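Local coordinates for protein dTDP-4-amino-4,6-dideoxyglucose formyltransferase (Mycobacterium tuberculosis CAS/NITR204, PDB 5VYQ) that probably transfers a formyl group from a reduced folate to the amino sugar of dTDP-4-amino-4,6-dideoxyglucose, at residues Leu25-Asn30 with Cys63-Arg68; His34-Asp39 with Leu169-Phe174; Asp134-Gly139 with Gly191-Lys196. All coordinates share one frame; numbering follows the deposited sequence.

Contact 1 of 3, residues Leu25-Asn30 with Cys63-Arg68. With 0FX (dTDP-4-amino-4,6-dideoxyglucose), chain D.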
loop_
_atom_site.group_PDB
_atom_site.type_symbol
_atom_site.label_atom_id
_atom_site.label_comp_id
_atom_site.label_asym_id
_atom_site.label_seq_id
_atom_site.Cartn_x
_atom_site.Cartn_y
_atom_site.Cartn_z
ATOM N N LEU A 25 27.137 -24.741 20.305
ATOM C CA LEU A 25 25.751 -24.444 20.637
ATOM C C LEU A 25 25.252 -23.308 19.742
ATOM O O LEU A 25 25.923 -22.271 19.654
ATOM C CB LEU A 25 25.708 -23.985 22.070
ATOM C CG LEU A 25 24.356 -23.448 22.571
ATOM C CD1 LEU A 25 23.315 -24.560 22.521
ATOM C CD2 LEU A 25 24.511 -22.905 23.991
ATOM N N ILE A 26 24.104 -23.495 19.120
ATOM C CA ILE A 26 23.401 -22.423 18.398
ATOM C C ILE A 26 22.133 -22.073 19.159
ATOM O O ILE A 26 21.327 -22.956 19.457
ATOM C CB ILE A 26 23.058 -22.784 16.966
ATOM C CG1 ILE A 26 24.353 -23.192 16.240
ATOM C CG2 ILE A 26 22.381 -21.579 16.285
ATOM C CD1 ILE A 26 24.196 -23.363 14.747
ATOM N N LEU A 27 21.984 -20.797 19.458
ATOM C CA LEU A 27 20.781 -20.217 20.045
ATOM C C LEU A 27 20.143 -19.409 18.922
ATOM O O LEU A 27 20.769 -18.531 18.305
ATOM C CB LEU A 27 21.117 -19.362 21.256
ATOM C CG LEU A 27 21.492 -20.305 22.426
ATOM C CD1 LEU A 27 22.521 -19.631 23.293
ATOM C CD2 LEU A 27 20.170 -20.595 23.116
ATOM N N THR A 28 18.867 -19.655 18.667
ATOM C CA THR A 28 18.156 -18.991 17.573
ATOM C C THR A 28 16.668 -18.812 17.877
ATOM O O THR A 28 16.015 -19.732 18.361
ATOM C CB THR A 28 18.344 -19.807 16.285
ATOM O OG1 THR A 28 17.729 -19.156 15.171
ATOM C CG2 THR A 28 17.839 -21.234 16.413
ATOM N N ASP A 29 16.147 -17.631 17.580
ATOM C CA ASP A 29 14.748 -17.289 17.810
ATOM C C ASP A 29 14.016 -16.877 16.525
ATOM O O ASP A 29 12.940 -16.268 16.583
ATOM C CB ASP A 29 14.646 -16.170 18.847
ATOM C CG ASP A 29 14.990 -16.641 20.237
ATOM O OD1 ASP A 29 14.648 -17.784 20.577
ATOM O OD2 ASP A 29 15.600 -15.849 20.992
ATOM N N ASN A 30 14.605 -17.152 15.374
ATOM C CA ASN A 30 14.117 -16.716 14.057
ATOM C C ASN A 30 13.965 -17.938 13.145
ATOM O O ASN A 30 14.831 -18.800 13.068
ATOM C CB ASN A 30 15.096 -15.691 13.458
ATOM C CG ASN A 30 14.746 -15.269 12.050
ATOM O OD1 ASN A 30 15.018 -15.988 11.101
ATOM N ND2 ASN A 30 14.181 -14.076 11.902
ATOM N N CYS A 63 16.422 -22.871 25.867
ATOM C CA CYS A 63 17.528 -22.699 26.786
ATOM C C CYS A 63 17.576 -21.276 27.286
ATOM O O CYS A 63 17.647 -20.324 26.492
ATOM C CB CYS A 63 18.828 -23.050 26.078
ATOM S SG CYS A 63 20.307 -22.835 27.096
ATOM N N ASP A 64 17.490 -21.130 28.605
ATOM C CA ASP A 64 17.580 -19.825 29.238
ATOM C C ASP A 64 19.060 -19.615 29.508
ATOM O O ASP A 64 19.647 -20.096 30.487
ATOM C CB ASP A 64 16.757 -19.742 30.523
ATOM C CG ASP A 64 16.787 -18.362 31.126
ATOM O OD1 ASP A 64 17.841 -17.669 31.045
ATOM O OD2 ASP A 64 15.747 -17.996 31.697
ATOM N N VAL A 65 19.651 -18.790 28.651
ATOM C CA VAL A 65 21.046 -18.519 28.646
ATOM C C VAL A 65 21.555 -17.916 29.949
ATOM O O VAL A 65 22.632 -18.268 30.410
ATOM C CB VAL A 65 21.322 -17.678 27.374
ATOM C CG1 VAL A 65 22.564 -16.844 27.468
ATOM C CG2 VAL A 65 21.316 -18.594 26.167
ATOM N N ALA A 66 20.787 -17.014 30.539
ATOM C CA ALA A 66 21.176 -16.399 31.787
ATOM C C ALA A 66 21.221 -17.422 32.931
ATOM O O ALA A 66 22.109 -17.374 33.754
ATOM C CB ALA A 66 20.229 -15.256 32.117
ATOM N N GLU A 67 20.272 -18.339 32.992
ATOM C CA GLU A 67 20.296 -19.328 34.059
ATOM C C GLU A 67 21.355 -20.410 33.824
ATOM O O GLU A 67 21.834 -21.003 34.788
ATOM C CB GLU A 67 18.936 -20.013 34.209
ATOM C CG GLU A 67 17.785 -19.065 34.513
ATOM C CD GLU A 67 16.449 -19.777 34.689
ATOM O OE1 GLU A 67 15.568 -19.208 35.379
ATOM O OE2 GLU A 67 16.256 -20.893 34.147
ATOM N N ARG A 68 21.701 -20.676 32.566
ATOM C CA ARG A 68 22.521 -21.826 32.226
ATOM C C ARG A 68 23.964 -21.493 31.849
ATOM O O ARG A 68 24.674 -22.376 31.345
ATOM C CB ARG A 68 21.860 -22.592 31.076
ATOM C CG ARG A 68 20.492 -23.160 31.409
ATOM C CD ARG A 68 20.640 -24.523 32.077
ATOM N NE ARG A 68 21.329 -24.565 33.356
ATOM C CZ ARG A 68 20.765 -24.329 34.541
ATOM N NH1 ARG A 68 19.498 -23.966 34.639
ATOM N NH2 ARG A 68 21.481 -24.448 35.648
HETATM O O4P 0FX D . 15.600 -10.559 12.112
HETATM P P2 0FX D . 15.380 -10.713 13.578
HETATM O O3P 0FX D . 15.459 -12.121 14.125
HETATM O O1G 0FX D . 16.429 -9.647 14.188
HETATM C C1G 0FX D . 16.243 -9.029 15.448
HETATM C C2G 0FX D . 17.083 -7.744 15.436
HETATM O O2G 0FX D . 16.628 -6.977 14.313
HETATM C C3G 0FX D . 18.562 -8.102 15.214
HETATM O O3G 0FX D . 19.372 -6.919 15.002
HETATM C C4G 0FX D . 19.022 -9.017 16.342
HETATM N N4A 0FX D . 20.427 -9.380 16.042
HETATM C C5G 0FX D . 18.106 -10.241 16.389
HETATM C C6G 0FX D . 18.373 -10.978 17.699
HETATM O O5G 0FX D . 16.707 -9.920 16.470
HETATM O OPP 0FX D . 13.989 -10.048 14.042
HETATM P P 0FX D . 12.472 -10.557 13.827
HETATM O O1P 0FX D . 11.748 -10.196 15.065
HETATM O O2P 0FX D . 12.498 -11.964 13.285
HETATM O O5 0FX D . 11.911 -9.641 12.637
HETATM C C5 0FX D . 12.334 -9.813 11.304
HETATM C C4 0FX D . 11.901 -8.610 10.489
HETATM O O4 0FX D . 10.475 -8.582 10.468
HETATM C C3 0FX D . 12.270 -7.232 11.035
HETATM O O3 0FX D . 13.583 -6.852 10.608
HETATM C C2 0FX D . 11.234 -6.280 10.468
HETATM C C1 0FX D . 10.046 -7.216 10.441
HETATM N N11 0FX D . 9.157 -7.003 11.590
HETATM C C61 0FX D . 9.082 -7.820 12.661
HETATM C C51 0FX D . 8.192 -7.574 13.689
HETATM C C5A 0FX D . 8.173 -8.488 14.888
HETATM C C21 0FX D . 8.200 -5.996 11.498
HETATM O O21 0FX D . 8.222 -5.225 10.437
HETATM N N31 0FX D . 7.333 -5.722 12.475
HETATM C C41 0FX D . 7.289 -6.545 13.547
HETATM O O41 0FX D . 6.384 -6.261 14.505
#
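Leu27, on the strand that fills most of 25-30, faces Cys63 across a backbone gap of 7.9 Å between the two CA atoms, too wide for main-chain pairing. Residues 63-68 run from a loop into the first turn of helix 65-75, and the two segments meet through side chains alone. Leu27 points toward this turn and lays its branched end across Val65. The CD1 methyl of Leu27 stands 3.3 Å from CG2 of Val65, tighter than ordinary van der Waals contact. Since chi2 of Leu27, 148°, also departs from a staggered value, the exact place of that methyl is doubtful. Its other methyl, CD2, reaches 3.8 Å from the same CG2 of Val65 and 4.1 Å from CB of Cys63. Strand 24-28 is an inner strand of the parallel part of the sheet, a Rossmann-like arrangement, between 47-50 and 78-82. Helix 65-75 belongs to the connection from 47-50 to 78-82, and Leu27 touches its beginning, whereas the neighbouring Ile26 packs on Ala37 of helix 31-43. Asp64 N-caps helix 65-75: its OD1 accepts from the backbone N of Glu67 at 3.2 Å, the donor coming from above the carboxylate plane rather than within it. Gln86 adds a second hold, bonding to that OD1 and to the backbone N of Val65. Past the end of the strand, Asn30 occupies the N-cap of helix 31-43. Its CG swings away from the backbone N (chi1 175°), and the amide spans helix start and diphosphate. OD1 accepts from the backbone N of Ala33, while ND2 donates to O2P of the sugar nucleotide at 3.0 Å (N-H...O 137°) and weakly to O3P on the other phosphate at 3.2 Å, so that one nitrogen bridges the pyrophosphate of dTDP-4-amino-4,6-dideoxyglucose.

Contact 2 of 3, residues His34-Asp39 with Leu169-Phe174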
loop_
_atom_site.group_PDB
_atom_site.type_symbol
_atom_site.label_atom_id
_atom_site.label_comp_id
_atom_site.label_asym_id
_atom_site.label_seq_id
_atom_site.Cartn_x
_atom_site.Cartn_y
_atom_site.Cartn_z
ATOM N N HIS A 34 16.850 -20.429 12.074
ATOM C CA HIS A 34 16.783 -21.764 12.664
ATOM C C HIS A 34 16.935 -22.840 11.577
ATOM O O HIS A 34 17.620 -23.851 11.738
ATOM C CB HIS A 34 15.468 -21.943 13.397
ATOM C CG HIS A 34 15.268 -23.343 13.862
ATOM N ND1 HIS A 34 14.572 -24.258 13.116
ATOM C CD2 HIS A 34 15.715 -24.002 14.954
ATOM C CE1 HIS A 34 14.560 -25.419 13.741
ATOM N NE2 HIS A 34 15.258 -25.295 14.857
ATOM N N ALA A 35 16.296 -22.624 10.436
ATOM C CA ALA A 35 16.453 -23.546 9.308
ATOM C C ALA A 35 17.890 -23.646 8.846
ATOM O O ALA A 35 18.376 -24.708 8.477
ATOM C CB ALA A 35 15.549 -23.142 8.146
ATOM N N LEU A 36 18.598 -22.516 8.854
ATOM C CA LEU A 36 20.010 -22.535 8.529
ATOM C C LEU A 36 20.821 -23.333 9.560
ATOM O O LEU A 36 21.675 -24.144 9.174
ATOM C CB LEU A 36 20.511 -21.089 8.442
ATOM C CG LEU A 36 21.983 -20.809 8.178
ATOM C CD1 LEU A 36 22.411 -21.398 6.844
ATOM C CD2 LEU A 36 22.223 -19.317 8.150
ATOM N N ALA A 37 20.566 -23.104 10.846
ATOM C CA ALA A 37 21.165 -23.888 11.934
ATOM C C ALA A 37 20.964 -25.422 11.701
ATOM O O ALA A 37 21.924 -26.209 11.821
ATOM C CB ALA A 37 20.602 -23.466 13.272
ATOM N N VAL A 38 19.743 -25.811 11.371
ATOM C CA VAL A 38 19.426 -27.222 11.106
ATOM C C VAL A 38 20.258 -27.749 9.946
ATOM O O VAL A 38 20.813 -28.854 9.956
ATOM C CB VAL A 38 17.912 -27.414 10.864
ATOM C CG1 VAL A 38 17.598 -28.780 10.241
ATOM C CG2 VAL A 38 17.187 -27.203 12.175
ATOM N N ASP A 39 20.376 -26.957 8.899
ATOM C CA ASP A 39 21.207 -27.350 7.761
ATOM C C ASP A 39 22.652 -27.492 8.151
ATOM O O ASP A 39 23.338 -28.401 7.683
ATOM C CB ASP A 39 21.123 -26.339 6.631
ATOM C CG ASP A 39 19.845 -26.447 5.874
ATOM O OD1 ASP A 39 19.132 -27.453 6.046
ATOM O OD2 ASP A 39 19.584 -25.522 5.093
ATOM N N LEU A 169 26.727 -16.320 3.434
ATOM C CA LEU A 169 27.886 -15.946 4.191
ATOM C C LEU A 169 28.258 -16.962 5.247
ATOM O O LEU A 169 29.430 -17.290 5.476
ATOM C CB LEU A 169 27.592 -14.566 4.784
ATOM C CG LEU A 169 28.769 -13.718 5.150
ATOM C CD1 LEU A 169 29.619 -13.407 3.916
ATOM C CD2 LEU A 169 28.240 -12.456 5.844
ATOM N N VAL A 170 27.233 -17.487 5.932
ATOM C CA VAL A 170 27.475 -18.552 6.887
ATOM C C VAL A 170 28.068 -19.830 6.278
ATOM O O VAL A 170 29.010 -20.393 6.836
ATOM C CB VAL A 170 26.197 -18.874 7.708
ATOM C CG1 VAL A 170 26.364 -20.101 8.580
ATOM C CG2 VAL A 170 25.866 -17.668 8.575
ATOM N N LEU A 171 27.492 -20.276 5.166
ATOM C CA LEU A 171 27.983 -21.472 4.478
ATOM C C LEU A 171 29.396 -21.240 3.987
ATOM O O LEU A 171 30.223 -22.146 4.082
ATOM C CB LEU A 171 27.075 -21.917 3.366
ATOM C CG LEU A 171 25.714 -22.345 3.898
ATOM C CD1 LEU A 171 24.745 -22.679 2.794
ATOM C CD2 LEU A 171 25.808 -23.518 4.865
ATOM N N GLU A 172 29.697 -20.050 3.469
ATOM C CA GLU A 172 31.060 -19.760 3.070
ATOM C C GLU A 172 32.073 -19.813 4.195
ATOM O O GLU A 172 33.169 -20.367 4.004
ATOM C CB GLU A 172 31.136 -18.351 2.505
ATOM C CG GLU A 172 30.499 -18.174 1.144
ATOM C CD GLU A 172 30.365 -16.731 0.683
ATOM O OE1 GLU A 172 29.427 -16.458 -0.133
ATOM O OE2 GLU A 172 31.218 -15.921 1.093
ATOM N N HIS A 173 31.738 -19.195 5.341
ATOM C CA HIS A 173 32.685 -19.006 6.400
ATOM C C HIS A 173 32.631 -20.009 7.557
ATOM O O HIS A 173 33.351 -19.833 8.524
ATOM C CB HIS A 173 32.628 -17.573 6.935
ATOM C CG HIS A 173 33.014 -16.573 5.906
ATOM N ND1 HIS A 173 34.334 -16.293 5.613
ATOM C CD2 HIS A 173 32.268 -15.833 5.057
ATOM C CE1 HIS A 173 34.375 -15.382 4.665
ATOM N NE2 HIS A 173 33.139 -15.095 4.300
ATOM N N PHE A 174 31.767 -21.009 7.474
ATOM C CA PHE A 174 31.506 -21.884 8.612
ATOM C C PHE A 174 32.794 -22.531 9.120
ATOM O O PHE A 174 33.063 -22.545 10.319
ATOM C CB PHE A 174 30.534 -22.982 8.261
ATOM C CG PHE A 174 30.333 -23.935 9.409
ATOM C CD1 PHE A 174 29.695 -23.503 10.555
ATOM C CD2 PHE A 174 30.902 -25.199 9.401
ATOM C CE1 PHE A 174 29.532 -24.349 11.646
ATOM C CE2 PHE A 174 30.756 -26.048 10.487
ATOM C CZ PHE A 174 30.049 -25.641 11.607
#
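Leu36 meets Val170 and Leu171 in a buried contact of apolar side chains between helix 31-43, which follows the first strand of the Rossmann-like sheet, and the long helix 155-179. Phe82, on strand 78-82, touches both Leu36 and Val170, so the two helices share the same aromatic residue of the sheet beneath them. The backbones stand well apart, with CA of Leu36 and CA of Val170 separated by 8.6 Å, and the leucine and valine side chains bridge that gap from both helices. CG of Leu36 lies anti to its backbone N (chi1 177°), which carries both methyls out from the helix toward the partner. The leucine branch and the valine branch cross obliquely. Leu171 sits at the edge of the contact; its CB is not directed at helix 31-43, but its CD2 comes to 4.5 Å from CD1 of Leu36. Leu40, one turn beyond Leu36, continues the apolar seam onto Val170, Leu171 and Phe174. Polar links join the same two helices: Asp39 OD2 forms a salt bridge with Arg167 NH2, and Arg43 NH2 donates to the backbone O of Leu171. At the centre of the contact a single methyl of Leu36, CD2, rests against the valine, at 4.0 Å from both CB and CG2 of Val170.

Contact 3 of 3, residues Asp134-Gly139 with Gly191-Lys196. With LI (lithium ion), chain M; FON (N-{[4-({[(6R)-2-amino-5-formyl-4-oxo-1,4,5,6,7,8-hexahydropteridin-6-yl]methyl}amino)phenyl]carbonyl}-L-glutamic acid), chain C.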
loop_
_atom_site.group_PDB
_atom_site.type_symbol
_atom_site.label_atom_id
_atom_site.label_comp_id
_atom_site.label_asym_id
_atom_site.label_seq_id
_atom_site.Cartn_x
_atom_site.Cartn_y
_atom_site.Cartn_z
ATOM N N ASP A 134 30.290 -7.027 25.183
ATOM C CA ASP A 134 29.263 -6.513 26.058
ATOM C C ASP A 134 28.262 -5.569 25.391
ATOM O O ASP A 134 27.195 -5.335 25.956
ATOM C CB ASP A 134 29.919 -5.838 27.264
ATOM C CG ASP A 134 30.785 -4.661 26.885
ATOM O OD1 ASP A 134 31.883 -4.850 26.338
ATOM O OD2 ASP A 134 30.329 -3.532 27.129
ATOM N N GLN A 135 28.589 -5.011 24.228
ATOM C CA GLN A 135 27.652 -4.128 23.555
ATOM C C GLN A 135 26.874 -4.897 22.504
ATOM O O GLN A 135 27.203 -6.025 22.152
ATOM C CB GLN A 135 28.349 -2.912 22.954
ATOM C CG GLN A 135 28.928 -2.048 24.039
ATOM C CD GLN A 135 29.741 -0.906 23.487
ATOM O OE1 GLN A 135 29.177 0.057 22.962
ATOM N NE2 GLN A 135 31.064 -0.998 23.581
ATOM N N LEU A 136 25.803 -4.284 22.036
ATOM C CA LEU A 136 25.006 -4.903 20.973
ATOM C C LEU A 136 25.614 -4.720 19.600
ATOM O O LEU A 136 25.930 -3.591 19.205
ATOM C CB LEU A 136 23.576 -4.323 20.993
ATOM C CG LEU A 136 22.679 -4.635 22.187
ATOM C CD1 LEU A 136 21.300 -3.979 22.033
ATOM C CD2 LEU A 136 22.437 -6.121 22.354
ATOM N N ASP A 137 25.774 -5.840 18.888
ATOM C CA ASP A 137 26.183 -5.812 17.515
ATOM C C ASP A 137 27.455 -4.987 17.389
ATOM O O ASP A 137 27.541 -4.045 16.610
ATOM C CB ASP A 137 25.071 -5.285 16.633
ATOM C CG ASP A 137 23.797 -6.100 16.751
ATOM O OD1 ASP A 137 23.861 -7.330 16.932
ATOM O OD2 ASP A 137 22.724 -5.505 16.608
ATOM N N HIS A 138 28.436 -5.385 18.198
ATOM C CA HIS A 138 29.681 -4.638 18.367
ATOM C C HIS A 138 30.760 -5.682 18.448
ATOM O O HIS A 138 30.553 -6.819 18.874
ATOM C CB HIS A 138 29.559 -3.873 19.689
ATOM C CG HIS A 138 30.625 -2.859 19.921
ATOM N ND1 HIS A 138 31.771 -3.132 20.636
ATOM C CD2 HIS A 138 30.671 -1.541 19.621
ATOM C CE1 HIS A 138 32.501 -2.032 20.719
ATOM N NE2 HIS A 138 31.846 -1.050 20.117
ATOM N N GLY A 139 31.969 -5.337 18.118
ATOM C CA GLY A 139 32.940 -6.436 18.255
ATOM C C GLY A 139 33.586 -6.884 16.955
ATOM O O GLY A 139 33.172 -6.480 15.870
ATOM N N GLY A 191 29.708 3.749 14.990
ATOM C CA GLY A 191 28.426 3.708 14.277
ATOM C C GLY A 191 27.282 4.209 15.126
ATOM O O GLY A 191 27.451 5.141 15.932
ATOM N N ASN A 192 26.114 3.561 15.023
ATOM C CA ASN A 192 24.959 3.952 15.789
ATOM C C ASN A 192 24.101 2.755 16.110
ATOM O O ASN A 192 24.210 1.745 15.427
ATOM C CB ASN A 192 24.138 4.986 15.022
ATOM C CG ASN A 192 23.481 4.387 13.803
ATOM O OD1 ASN A 192 24.149 3.992 12.822
ATOM N ND2 ASN A 192 22.150 4.285 13.868
ATOM N N LEU A 193 23.319 2.875 17.165
ATOM C CA LEU A 193 22.525 1.768 17.708
ATOM C C LEU A 193 21.107 2.171 17.839
ATOM O O LEU A 193 20.854 3.179 18.467
ATOM C CB LEU A 193 23.024 1.399 19.102
ATOM C CG LEU A 193 22.382 0.308 19.926
ATOM C CD1 LEU A 193 22.377 -1.054 19.233
ATOM C CD2 LEU A 193 22.920 0.169 21.347
ATOM N N ASN A 194 20.192 1.339 17.312
ATOM C CA ASN A 194 18.760 1.518 17.469
ATOM C C ASN A 194 18.188 0.394 18.323
ATOM O O ASN A 194 18.525 -0.803 18.161
ATOM C CB ASN A 194 18.061 1.541 16.111
ATOM C CG ASN A 194 18.497 2.714 15.251
ATOM O OD1 ASN A 194 18.376 3.873 15.660
ATOM N ND2 ASN A 194 18.983 2.431 14.054
ATOM N N LEU A 195 17.306 0.762 19.244
ATOM C CA LEU A 195 16.666 -0.219 20.092
ATOM C C LEU A 195 15.178 -0.335 19.714
ATOM O O LEU A 195 14.644 0.481 18.939
ATOM C CB LEU A 195 16.836 0.089 21.575
ATOM C CG LEU A 195 18.266 0.209 22.122
ATOM C CD1 LEU A 195 18.228 0.580 23.596
ATOM C CD2 LEU A 195 19.001 -1.115 21.958
ATOM N N LYS A 196 14.550 -1.366 20.273
ATOM C CA LYS A 196 13.134 -1.623 20.017
ATOM C C LYS A 196 12.314 -0.338 20.139
ATOM O O LYS A 196 11.439 -0.052 19.282
ATOM C CB LYS A 196 12.613 -2.743 20.933
ATOM C CG LYS A 196 11.172 -3.121 20.605
ATOM C CD LYS A 196 10.671 -4.268 21.484
ATOM C CE LYS A 196 9.240 -4.670 21.147
ATOM N NZ LYS A 196 8.366 -3.474 21.216
HETATM LI LI LI M . 21.946 -8.135 16.201
HETATM N N1 FON C . 24.419 -10.458 23.573
HETATM C C2 FON C . 25.351 -9.510 23.572
HETATM N NA2 FON C . 26.104 -9.346 24.697
HETATM N N3 FON C . 25.516 -8.735 22.488
HETATM C C4 FON C . 24.774 -8.864 21.361
HETATM O O4 FON C . 24.982 -8.144 20.355
HETATM C C4A FON C . 23.757 -9.929 21.318
HETATM N N5 FON C . 22.867 -10.181 20.260
HETATM C C6 FON C . 21.598 -10.810 20.665
HETATM C C7 FON C . 21.943 -12.102 21.411
HETATM N N8 FON C . 22.761 -11.765 22.549
HETATM C C8A FON C . 23.638 -10.744 22.522
HETATM C C9 FON C . 20.683 -9.869 21.480
HETATM N N10 FON C . 20.251 -8.767 20.626
HETATM C C11 FON C . 17.775 -5.669 21.881
HETATM C C12 FON C . 18.324 -5.675 20.598
HETATM C C13 FON C . 19.148 -6.722 20.202
HETATM C C14 FON C . 19.421 -7.779 21.063
HETATM C C15 FON C . 18.883 -7.789 22.345
HETATM C C16 FON C . 18.065 -6.731 22.747
HETATM C C FON C . 16.870 -4.502 22.295
HETATM O O FON C . 16.437 -3.658 21.482
HETATM N N FON C . 16.522 -4.428 23.584
HETATM C CA FON C . 15.592 -3.433 24.119
HETATM C CB FON C . 14.414 -4.078 24.869
HETATM C CG FON C . 13.651 -5.003 23.913
HETATM C CD FON C . 12.241 -5.395 24.308
HETATM O OE1 FON C . 11.601 -4.653 25.081
HETATM O OE2 FON C . 11.744 -6.437 23.804
HETATM C CT FON C . 16.346 -2.490 25.008
HETATM O O1 FON C . 15.777 -1.396 25.240
HETATM O O2 FON C . 17.477 -2.818 25.446
HETATM C CP1 FON C . 23.134 -9.850 19.068
HETATM O O3 FON C . 22.343 -10.047 18.152
HETATM O O HOH W 1 21.204 -7.121 17.934
#
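The folate pocket is walled here by the loop 134-139, which joins strands 125-131 and 141-147, and by the short strand 193-194 with the start of the helix after it. Within 134-139, Leu136 both touches 191-196 and lines the pocket. Its CB meets CD1 of Leu193 at 3.9 Å, and its CD1 meets CD2 of Leu195 at 3.7 Å, the Leu136 and Leu195 side chains lying at about a right angle. The same leucine faces the folinic acid with both branches: CD1 reaches the phenyl ring, while CD2 lies 3.7 Å from C14 of that ring and equally near the pteridine carbon C4, thereby filling the bend between the two ring systems. Backbone amides from both segments hold the folinic acid. Asp137 N gives a nearly straight bond to the pteridine O4 (2.8 Å, 167°), and Lys196 N donates to the benzoyl oxygen O at 3.2 Å (158°). Leu195 lays CD1 near O1 of the alpha-carboxylate of the glutamate tail, and CD of Lys196 runs alongside OE2 of its side-chain carboxylate. The carboxylate of Asp137 works on two fronts. OD1 binds lithium at 2.2 Å together with His102, while OD2 accepts from Gly111 N and from a water at 2.6 Å. That water, itself a lithium ligand, also donates to the formyl oxygen O3 and accepts from N10, tying carboxylate, metal and formyl group together. The 5-formyl folate probably stands in for the N10-formyl donor, and an aspartate and a histidine grouped beside the formyl group are typical of the active site of the folate-dependent formyltransferase family.

Overall arrangement
Contacts 1 and 2 share the Rossmann-like core: strand 24-28 leads directly into helix 31-43, and they touch where strand meets helix, with centres about 17 Å apart. Their segments alternate along the chain, in the order 25-30, 34-39, 63-68, 169-174; contact 2 joins helix 31-43 to the much later helix 155-179. Contact 3 comes wholly after contact 1, but 134-139 falls between the segments of contact 2 and 191-196 after both. Its centre lies about 19 Å from that of contact 1 and 23 Å from that of contact 2, across the chain's centre from the latter. Segment 25-30 reaches the pyrophosphate through Asn30, while contact 3 lines the folate and also touches the sugar nucleotide; contact 2 packs the helical layer.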